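Local structure of OmpT protein (Vibrio cholerae serotype O1, 6EHD) at residues Leu108-Thr112 with Thr294-Thr298; Gly166-Lys172 with Ala190-Tyr196. The protein is an outer membrane porin that probably lets small hydrophilic solutes and ions diffuse non-specifically through a beta-barrel channel. The protein carries 1 engineered substitution. All blocks are in the same frame, centred on the assembly; numbering follows the deposited sequence.

Contact 1 (Leu108-Thr112 with Thr294-Thr298). With C8E ((hydroxyethyloxy)tri(ethyloxy)octane), chain F.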
ATOM      1  N   LEU A 108      -7.159  -4.119  -3.724  1.00 22.00           N
ATOM      2  CA  LEU A 108      -7.145  -3.148  -2.650  1.00 22.36           C
ATOM      3  C   LEU A 108      -7.275  -1.788  -3.310  1.00 25.54           C
ATOM      4  O   LEU A 108      -6.468  -1.451  -4.181  1.00 27.28           O
ATOM      5  CB  LEU A 108      -5.908  -3.313  -1.744  1.00 21.97           C
ATOM      6  CG  LEU A 108      -5.663  -4.731  -1.226  1.00 22.82           C
ATOM      7  CD1 LEU A 108      -4.379  -4.792  -0.395  1.00 25.27           C
ATOM      8  CD2 LEU A 108      -6.815  -5.362  -0.383  1.00 24.74           C
ATOM      9  N   ARG A 109      -8.396  -1.091  -3.032  1.00 22.36           N
ATOM     10  CA  ARG A 109      -8.814  -0.005  -3.934  1.00 25.29           C
ATOM     11  C   ARG A 109      -8.664   1.437  -3.350  1.00 29.46           C
ATOM     12  O   ARG A 109      -9.255   2.377  -3.867  1.00 29.45           O
ATOM     13  CB  ARG A 109     -10.277  -0.218  -4.356  1.00 25.10           C
ATOM     14  CG  ARG A 109     -10.597  -1.583  -4.946  1.00 25.95           C
ATOM     15  CD  ARG A 109      -9.612  -2.063  -6.043  1.00 25.37           C
ATOM     16  NE  ARG A 109      -9.505  -1.075  -7.147  1.00 25.43           N
ATOM     17  CZ  ARG A 109      -8.392  -0.675  -7.756  1.00 26.36           C
ATOM     18  NH1 ARG A 109      -7.200  -1.202  -7.478  1.00 27.02           N
ATOM     19  NH2 ARG A 109      -8.465   0.275  -8.724  1.00 29.92           N
ATOM     20  N   TYR A 110      -7.898   1.598  -2.271  1.00 25.97           N
ATOM     21  CA  TYR A 110      -7.751   2.905  -1.582  1.00 25.82           C
ATOM     22  C   TYR A 110      -6.828   3.919  -2.371  1.00 28.48           C
ATOM     23  O   TYR A 110      -6.906   5.130  -2.100  1.00 28.47           O
ATOM     24  CB  TYR A 110      -7.133   2.722  -0.167  1.00 23.82           C
ATOM     25  CG  TYR A 110      -5.767   2.050  -0.129  1.00 24.77           C
ATOM     26  CD1 TYR A 110      -5.639   0.638  -0.092  1.00 23.72           C
ATOM     27  CD2 TYR A 110      -4.588   2.797  -0.211  1.00 25.69           C
ATOM     28  CE1 TYR A 110      -4.375   0.027  -0.150  1.00 25.68           C
ATOM     29  CE2 TYR A 110      -3.334   2.200  -0.273  1.00 24.93           C
ATOM     30  CZ  TYR A 110      -3.221   0.811  -0.235  1.00 25.67           C
ATOM     31  OH  TYR A 110      -1.945   0.266  -0.297  1.00 24.25           O
ATOM     32  N   GLY A 111      -5.915   3.398  -3.220  1.00 27.15           N
ATOM     33  CA  GLY A 111      -4.767   4.125  -3.721  1.00 28.65           C
ATOM     34  C   GLY A 111      -4.911   4.679  -5.121  1.00 30.13           C
ATOM     35  O   GLY A 111      -3.950   5.217  -5.701  1.00 29.43           O
ATOM     36  N   THR A 112      -6.073   4.506  -5.697  1.00 27.65           N
ATOM     37  CA  THR A 112      -6.286   4.812  -7.139  1.00 29.83           C
ATOM     38  C   THR A 112      -5.878   6.261  -7.541  1.00 32.22           C
ATOM     39  O   THR A 112      -5.253   6.430  -8.601  1.00 32.78           O
ATOM     40  CB  THR A 112      -7.750   4.549  -7.526  1.00 32.03           C
ATOM     41  OG1 THR A 112      -8.090   3.273  -6.993  1.00 32.72           O
ATOM     42  CG2 THR A 112      -7.993   4.588  -9.075  1.00 33.32           C
ATOM     43  N   THR A 294      -7.338  -3.503 -14.863  1.00 27.31           N
ATOM     44  CA  THR A 294      -7.240  -2.723 -13.599  1.00 29.31           C
ATOM     45  C   THR A 294      -7.370  -1.257 -13.882  1.00 29.42           C
ATOM     46  O   THR A 294      -6.783  -0.820 -14.913  1.00 32.39           O
ATOM     47  CB  THR A 294      -5.947  -3.040 -12.786  1.00 26.24           C
ATOM     48  OG1 THR A 294      -5.885  -2.255 -11.592  1.00 27.51           O
ATOM     49  CG2 THR A 294      -4.659  -2.740 -13.565  1.00 29.85           C
ATOM     50  N   LEU A 295      -8.076  -0.489 -13.018  1.00 27.04           N
ATOM     51  CA  LEU A 295      -8.045   0.982 -13.035  1.00 28.78           C
ATOM     52  C   LEU A 295      -6.803   1.608 -12.376  1.00 32.41           C
ATOM     53  O   LEU A 295      -6.693   2.816 -12.314  1.00 31.10           O
ATOM     54  CB  LEU A 295      -9.338   1.617 -12.525  1.00 31.99           C
ATOM     55  CG  LEU A 295     -10.574   1.046 -13.241  1.00 34.39           C
ATOM     56  CD1 LEU A 295     -11.821   1.680 -12.654  1.00 35.99           C
ATOM     57  CD2 LEU A 295     -10.468   1.234 -14.745  1.00 39.66           C
ATOM     58  N   GLY A 296      -5.895   0.766 -11.827  1.00 31.29           N
ATOM     59  CA  GLY A 296      -4.640   1.245 -11.192  1.00 28.91           C
ATOM     60  C   GLY A 296      -4.510   0.561  -9.811  1.00 30.11           C
ATOM     61  O   GLY A 296      -5.520   0.402  -9.136  1.00 28.51           O
ATOM     62  N   TYR A 297      -3.301   0.175  -9.400  1.00 27.11           N
ATOM     63  CA  TYR A 297      -3.076  -0.365  -8.013  1.00 27.22           C
ATOM     64  C   TYR A 297      -1.630  -0.154  -7.597  1.00 30.93           C
ATOM     65  O   TYR A 297      -0.783   0.132  -8.452  1.00 30.68           O
ATOM     66  CB  TYR A 297      -3.507  -1.837  -7.963  1.00 25.55           C
ATOM     67  CG  TYR A 297      -2.539  -2.897  -8.585  1.00 24.55           C
ATOM     68  CD1 TYR A 297      -2.488  -3.127  -9.979  1.00 25.15           C
ATOM     69  CD2 TYR A 297      -1.624  -3.626  -7.778  1.00 23.10           C
ATOM     70  CE1 TYR A 297      -1.614  -4.029 -10.576  1.00 26.16           C
ATOM     71  CE2 TYR A 297      -0.823  -4.568  -8.339  1.00 24.24           C
ATOM     72  CZ  TYR A 297      -0.756  -4.759  -9.745  1.00 25.98           C
ATOM     73  OH  TYR A 297       0.051  -5.722 -10.277  1.00 28.46           O
ATOM     74  N   THR A 298      -1.380  -0.378  -6.296  1.00 29.96           N
ATOM     75  CA  THR A 298      -0.067  -0.291  -5.686  1.00 34.40           C
ATOM     76  C   THR A 298       0.312  -1.621  -5.025  1.00 27.58           C
ATOM     77  O   THR A 298      -0.528  -2.236  -4.391  1.00 30.01           O
ATOM     78  CB  THR A 298      -0.053   0.919  -4.627  1.00 48.45           C
ATOM     79  OG1 THR A 298       0.695   0.619  -3.461  1.00 57.96           O
ATOM     80  CG2 THR A 298      -1.390   1.342  -4.178  1.00 44.58           C
TER
HETATM   81  O9  C8E F 405       2.180  -2.968 -16.942  1.00 73.42           O
HETATM   82  C10 C8E F 405       2.126  -4.378 -16.847  1.00 62.64           C
HETATM   83  C11 C8E F 405       2.458  -4.796 -15.428  1.00 61.81           C
HETATM   84  O12 C8E F 405       2.008  -6.152 -15.287  1.00 53.65           O
HETATM   85  C13 C8E F 405       1.875  -6.572 -13.937  1.00 46.55           C
HETATM   86  C14 C8E F 405       1.050  -7.831 -13.730  1.00 55.42           C
HETATM   87  O15 C8E F 405      -0.324  -7.770 -14.219  1.00 56.76           O
HETATM   88  C16 C8E F 405      -1.075  -6.803 -13.490  1.00 46.19           C
HETATM   89  C17 C8E F 405      -2.214  -6.401 -14.377  1.00 54.71           C
HETATM   90  O18 C8E F 405      -3.296  -7.211 -13.977  1.00 49.83           O
HETATM   91  C19 C8E F 405      -4.383  -6.465 -13.459  1.00 51.62           C
HETATM   92  C20 C8E F 405      -5.433  -6.654 -14.507  1.00 52.04           C
HETATM   93  O21 C8E F 405      -5.923  -7.980 -14.383  1.00 51.13           O
HETATM   94  O   HOH W   1      -5.900   1.463  -6.180  1.00 41.40           O
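Arg109 reaches Gly296 with the end of its guanidinium. NH1 donates to Gly296 O at 2.9 Å, and NH2 donates to the same Gly296 O at 3.0 Å. The oxygen lies nearly in the guanidinium plane, so this is an end-on grip by two nitrogens on one atom. The bonds are moderately bent, with N-H...O angles of 150° and 142°. The side chain leaves its backbone away from 294-298. Bends at chi2 (-48°) and chi3 curl it back to bring the nitrogens in. Tyr297 CB packs at the edge of the guanidinium, 3.8 Å from Arg109 NH1. Elsewhere, Arg109 NE forms a salt bridge with Glu230, on barrel strand 227-242.

Next comes Tyr110, whose side chain crosses that of Thr298 at about a right angle. Tyr110 OH lies 4.1 Å from Thr298 CG2, and the Tyr110 hydroxyl is hydrogen-bonded to Asp92. Thr298 CG2 also approaches Gly111 CA, where no side chain stands in the way.

Thr112 makes a water-mediated link. Water 1 donates to Thr112 OG1 at 3.0 Å and to Gly296 O at 3.2 Å. The methyl CG2 of Thr112 rests near Leu295 O.

Gly296 is itself held by an ST turn: its N donates to Thr294 OG1 at 3.0 Å. Its extended backbone, with positive phi, suits a residue without a side chain. On the far side, Tyr297 OH comes within 3.6 Å of detergent atom C16 of the C8E in chain F.

Three donors therefore converge on the buried carbonyl of Gly296: two nitrogens of one guanidinium and a water. The carboxylate of Glu230 would probably offset the arginine charge. Together the charged group and the water tie the 108-112 loop to strand 293-299 through one backbone oxygen.

Contact 2 (Gly166-Lys172 with Ala190-Tyr196); sequences GGQNRDK and ADVTNSY. With C8E ((hydroxyethyloxy)tri(ethyloxy)octane), chain K.
Two neighbouring antiparallel strands of the porin barrel, 160-171 and 184-205, pair here. The axes of the two segments come within 4.6 Å. Gly167 with Tyr196, Asn169 with Asn194 and Asp171 with Val192 are hydrogen-bonded pairs, each with two backbone bonds. Asn194 N to Asn169 O is among the straightest, at 2.8 Å and 173°. Gln168 faces Ser195 and Arg170 faces Thr193 in the non-hydrogen-bonded positions between them.

Arg170 forms a salt bridge with Asp191. The guanidinium meets the carboxylate side-on: Arg170 NE donates to Asp191 OD1 at 2.8 Å, and Arg170 NH2 to Asp191 OD2 at 2.7 Å. Both oxygens use their syn lone pairs. The two planes are only 18° apart. An extended arginine chain, with CG anti to the backbone N (chi1 -172°), carries the group there. Lys172 CE lies over one guanidinium face. On the same face of the sheet, Gln168 CG packs on Thr193 CG2 at 3.5 Å, and Gln168 OE1 is 3.0 Å from Ser195 OG.

As in other barrel walls, the opposite face has its own set of residues: Asn169, Asp171, Val192, Asn194 and Tyr196. This face looks inward, and Asn169 and Val192 touch Leu113 of the inner loop. Water 2 donates to Asn169 OD1 at 2.7 Å and accepts from Asn194 ND2, which also donates to Arg109 O. The ND2 of Asn169 goes to Gln146 and to the backbone of Glu147. The Tyr196 ring lies across the glycine backbone, with Gly167 O 3.6 Å above its centre, and its OH bonds to Glu150.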
ATOM      1  N   GLY A 166     -12.422   2.578   5.859  1.00 23.07           N
ATOM      2  CA  GLY A 166     -12.316   3.202   4.579  1.00 24.01           C
ATOM      3  C   GLY A 166     -12.270   4.704   4.663  1.00 26.05           C
ATOM      4  O   GLY A 166     -11.740   5.281   5.620  1.00 26.75           O
ATOM      5  N   GLY A 167     -12.710   5.331   3.592  1.00 28.06           N
ATOM      6  CA  GLY A 167     -12.544   6.772   3.452  1.00 30.08           C
ATOM      7  C   GLY A 167     -12.898   7.376   2.107  1.00 27.98           C
ATOM      8  O   GLY A 167     -13.579   6.760   1.270  1.00 28.26           O
ATOM      9  N   GLN A 168     -12.482   8.645   1.965  1.00 28.74           N
ATOM     10  CA  GLN A 168     -12.680   9.427   0.771  1.00 29.11           C
ATOM     11  C   GLN A 168     -11.500  10.271   0.385  1.00 29.69           C
ATOM     12  O   GLN A 168     -10.883  10.897   1.259  1.00 30.60           O
ATOM     13  CB  GLN A 168     -13.991  10.330   0.962  1.00 32.01           C
ATOM     14  CG  GLN A 168     -14.414  10.901  -0.380  1.00 37.77           C
ATOM     15  CD  GLN A 168     -15.762  11.622  -0.254  1.00 43.64           C
ATOM     16  OE1 GLN A 168     -16.878  11.039  -0.490  1.00 43.69           O
ATOM     17  NE2 GLN A 168     -15.678  12.813   0.239  1.00 40.70           N
ATOM     18  N   ASN A 169     -11.142  10.262  -0.907  1.00 28.76           N
ATOM     19  CA  ASN A 169      -9.939  10.914  -1.445  1.00 30.99           C
ATOM     20  C   ASN A 169     -10.387  11.690  -2.717  1.00 32.27           C
ATOM     21  O   ASN A 169     -11.028  11.113  -3.591  1.00 32.48           O
ATOM     22  CB  ASN A 169      -8.860   9.874  -1.767  1.00 28.59           C
ATOM     23  CG  ASN A 169      -7.565  10.413  -2.357  1.00 31.62           C
ATOM     24  OD1 ASN A 169      -6.950   9.674  -3.136  1.00 31.14           O
ATOM     25  ND2 ASN A 169      -7.047  11.647  -1.927  1.00 30.60           N
ATOM     26  N   ARG A 170     -10.134  13.007  -2.748  1.00 33.51           N
ATOM     27  CA  ARG A 170     -10.571  13.870  -3.903  1.00 35.77           C
ATOM     28  C   ARG A 170      -9.410  14.581  -4.515  1.00 36.63           C
ATOM     29  O   ARG A 170      -8.601  15.166  -3.788  1.00 34.98           O
ATOM     30  CB  ARG A 170     -11.614  14.933  -3.456  1.00 36.83           C
ATOM     31  CG  ARG A 170     -12.239  15.700  -4.644  1.00 41.12           C
ATOM     32  CD  ARG A 170     -13.485  16.490  -4.212  1.00 44.38           C
ATOM     33  NE  ARG A 170     -13.924  17.397  -5.287  1.00 48.66           N
ATOM     34  CZ  ARG A 170     -14.860  18.340  -5.130  1.00 56.75           C
ATOM     35  NH1 ARG A 170     -15.469  18.531  -3.947  1.00 51.86           N
ATOM     36  NH2 ARG A 170     -15.197  19.103  -6.164  1.00 60.89           N
ATOM     37  N   ASP A 171      -9.312  14.542  -5.845  1.00 36.28           N
ATOM     38  CA  ASP A 171      -8.299  15.285  -6.570  1.00 39.49           C
ATOM     39  C   ASP A 171      -9.023  16.158  -7.644  1.00 45.46           C
ATOM     40  O   ASP A 171      -9.599  15.624  -8.608  1.00 40.43           O
ATOM     41  CB  ASP A 171      -7.312  14.390  -7.274  1.00 36.97           C
ATOM     42  CG  ASP A 171      -6.118  15.199  -7.891  1.00 48.09           C
ATOM     43  OD1 ASP A 171      -6.327  16.276  -8.465  1.00 47.69           O
ATOM     44  OD2 ASP A 171      -4.972  14.777  -7.776  1.00 43.74           O
ATOM     45  N   LYS A 172      -8.953  17.472  -7.468  1.00 45.92           N
ATOM     46  CA  LYS A 172      -9.732  18.407  -8.314  1.00 51.23           C
ATOM     47  C   LYS A 172      -9.142  18.604  -9.704  1.00 50.38           C
ATOM     48  O   LYS A 172      -9.822  19.141 -10.556  1.00 56.10           O
ATOM     49  CB  LYS A 172      -9.899  19.755  -7.594  1.00 52.17           C
ATOM     50  CG  LYS A 172     -10.918  19.708  -6.469  1.00 56.93           C
ATOM     51  CD  LYS A 172     -10.815  20.950  -5.584  1.00 61.40           C
ATOM     52  CE  LYS A 172     -11.842  20.915  -4.485  1.00 63.33           C
ATOM     53  NZ  LYS A 172     -11.926  22.218  -3.757  1.00 68.82           N
ATOM     54  N   ALA A 190      -9.822  15.783 -14.797  1.00 52.23           N
ATOM     55  CA  ALA A 190     -11.123  15.756 -14.198  1.00 44.55           C
ATOM     56  C   ALA A 190     -11.022  15.933 -12.687  1.00 44.62           C
ATOM     57  O   ALA A 190      -9.948  15.713 -12.115  1.00 44.70           O
ATOM     58  CB  ALA A 190     -11.794  14.455 -14.554  1.00 50.97           C
ATOM     59  N   ASP A 191     -12.102  16.429 -12.111  1.00 43.51           N
ATOM     60  CA  ASP A 191     -12.326  16.504 -10.675  1.00 51.93           C
ATOM     61  C   ASP A 191     -12.949  15.145 -10.238  1.00 48.37           C
ATOM     62  O   ASP A 191     -14.140  14.875 -10.465  1.00 44.96           O
ATOM     63  CB  ASP A 191     -13.239  17.721 -10.372  1.00 54.71           C
ATOM     64  CG  ASP A 191     -13.498  17.960  -8.885  1.00 56.80           C
ATOM     65  OD1 ASP A 191     -13.173  17.123  -7.978  1.00 50.86           O
ATOM     66  OD2 ASP A 191     -14.112  19.017  -8.595  1.00 54.19           O
ATOM     67  N   VAL A 192     -12.110  14.280  -9.626  1.00 42.42           N
ATOM     68  CA  VAL A 192     -12.504  12.875  -9.321  1.00 39.97           C
ATOM     69  C   VAL A 192     -12.390  12.616  -7.802  1.00 35.63           C
ATOM     70  O   VAL A 192     -11.439  13.075  -7.159  1.00 35.89           O
ATOM     71  CB  VAL A 192     -11.709  11.878 -10.179  1.00 47.22           C
ATOM     72  CG1 VAL A 192     -10.216  12.092 -10.072  1.00 62.11           C
ATOM     73  CG2 VAL A 192     -12.060  10.414  -9.841  1.00 47.90           C
ATOM     74  N   THR A 193     -13.422  11.986  -7.267  1.00 33.80           N
ATOM     75  CA  THR A 193     -13.505  11.521  -5.863  1.00 38.87           C
ATOM     76  C   THR A 193     -13.501   9.967  -5.863  1.00 39.51           C
ATOM     77  O   THR A 193     -14.234   9.340  -6.673  1.00 33.40           O
ATOM     78  CB  THR A 193     -14.808  12.044  -5.192  1.00 38.61           C
ATOM     79  OG1 THR A 193     -14.784  13.489  -5.181  1.00 40.46           O
ATOM     80  CG2 THR A 193     -14.889  11.669  -3.733  1.00 35.31           C
ATOM     81  N   ASN A 194     -12.687   9.367  -4.981  1.00 32.95           N
ATOM     82  CA  ASN A 194     -12.667   7.887  -4.768  1.00 29.83           C
ATOM     83  C   ASN A 194     -13.139   7.681  -3.364  1.00 30.18           C
ATOM     84  O   ASN A 194     -12.501   8.222  -2.471  1.00 29.74           O
ATOM     85  CB  ASN A 194     -11.224   7.403  -4.948  1.00 30.91           C
ATOM     86  CG  ASN A 194     -11.089   5.870  -4.893  1.00 31.94           C
ATOM     87  OD1 ASN A 194     -12.044   5.165  -5.186  1.00 30.22           O
ATOM     88  ND2 ASN A 194      -9.853   5.364  -4.538  1.00 25.50           N
ATOM     89  N   SER A 195     -14.304   7.014  -3.181  1.00 28.29           N
ATOM     90  CA  SER A 195     -14.871   6.652  -1.920  1.00 28.56           C
ATOM     91  C   SER A 195     -14.788   5.107  -1.745  1.00 28.60           C
ATOM     92  O   SER A 195     -15.212   4.372  -2.588  1.00 28.20           O
ATOM     93  CB  SER A 195     -16.357   7.098  -1.848  1.00 34.14           C
ATOM     94  OG  SER A 195     -16.384   8.511  -2.094  1.00 34.11           O
ATOM     95  N   TYR A 196     -14.278   4.630  -0.610  1.00 28.62           N
ATOM     96  CA  TYR A 196     -13.992   3.191  -0.482  1.00 24.08           C
ATOM     97  C   TYR A 196     -14.256   2.642   0.939  1.00 23.20           C
ATOM     98  O   TYR A 196     -14.261   3.351   1.944  1.00 25.00           O
ATOM     99  CB  TYR A 196     -12.510   2.897  -1.017  1.00 26.58           C
ATOM    100  CG  TYR A 196     -11.473   3.928  -0.453  1.00 24.68           C
ATOM    101  CD1 TYR A 196     -11.249   5.127  -1.153  1.00 27.19           C
ATOM    102  CD2 TYR A 196     -10.855   3.734   0.782  1.00 25.24           C
ATOM    103  CE1 TYR A 196     -10.391   6.119  -0.656  1.00 28.89           C
ATOM    104  CE2 TYR A 196      -9.949   4.719   1.269  1.00 26.93           C
ATOM    105  CZ  TYR A 196      -9.753   5.929   0.553  1.00 26.12           C
ATOM    106  OH  TYR A 196      -8.895   6.933   1.020  1.00 26.85           O
TER
HETATM  107  C1  C8E K 410     -21.666  -1.318   7.446  1.00 61.76           C
HETATM  108  C2  C8E K 410     -21.846   0.118   6.970  1.00 63.41           C
HETATM  109  C3  C8E K 410     -21.530   0.236   5.504  1.00 53.69           C
HETATM  110  C4  C8E K 410     -20.936   1.582   5.220  1.00 49.96           C
HETATM  111  C5  C8E K 410     -20.851   1.770   3.757  1.00 47.42           C
HETATM  112  C6  C8E K 410     -20.184   3.071   3.400  1.00 52.77           C
HETATM  113  C7  C8E K 410     -19.935   2.989   1.916  1.00 60.54           C
HETATM  114  C8  C8E K 410     -19.266   4.190   1.291  1.00 65.71           C
HETATM  115  O9  C8E K 410     -19.034   3.776  -0.066  1.00 70.36           O
HETATM  116  C10 C8E K 410     -17.754   3.231  -0.336  1.00 66.29           C
HETATM  117  C11 C8E K 410     -17.858   2.108  -1.365  1.00 66.42           C
HETATM  118  O12 C8E K 410     -18.564   2.586  -2.501  1.00 74.40           O
HETATM  119  O   HOH W   2      -7.354   7.111  -3.918  1.00 28.29           O

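In the fold
The centres of contacts 1 and 2 are about 12 Å apart, and the two touch directly. Asn194 ND2, on barrel strand 184-205, is 3.1 Å from Arg109 O in what is probably a hydrogen bond, and Tyr110 CB packs against the Tyr196 ring. Along the chain the order is 108-112, 166-172, 190-196, 294-298, so both segments of contact 2 fall between those of contact 1. Contact 2 is barrel wall. Contact 1 joins the loop between helix 90-94 and strand 117-118 to strand 293-299, which falls in sequence between barrel strands 281-291 and 314-324, themselves paired. The inner loop is joined to the wall at Asn194, which fits the narrowed channel known for porins.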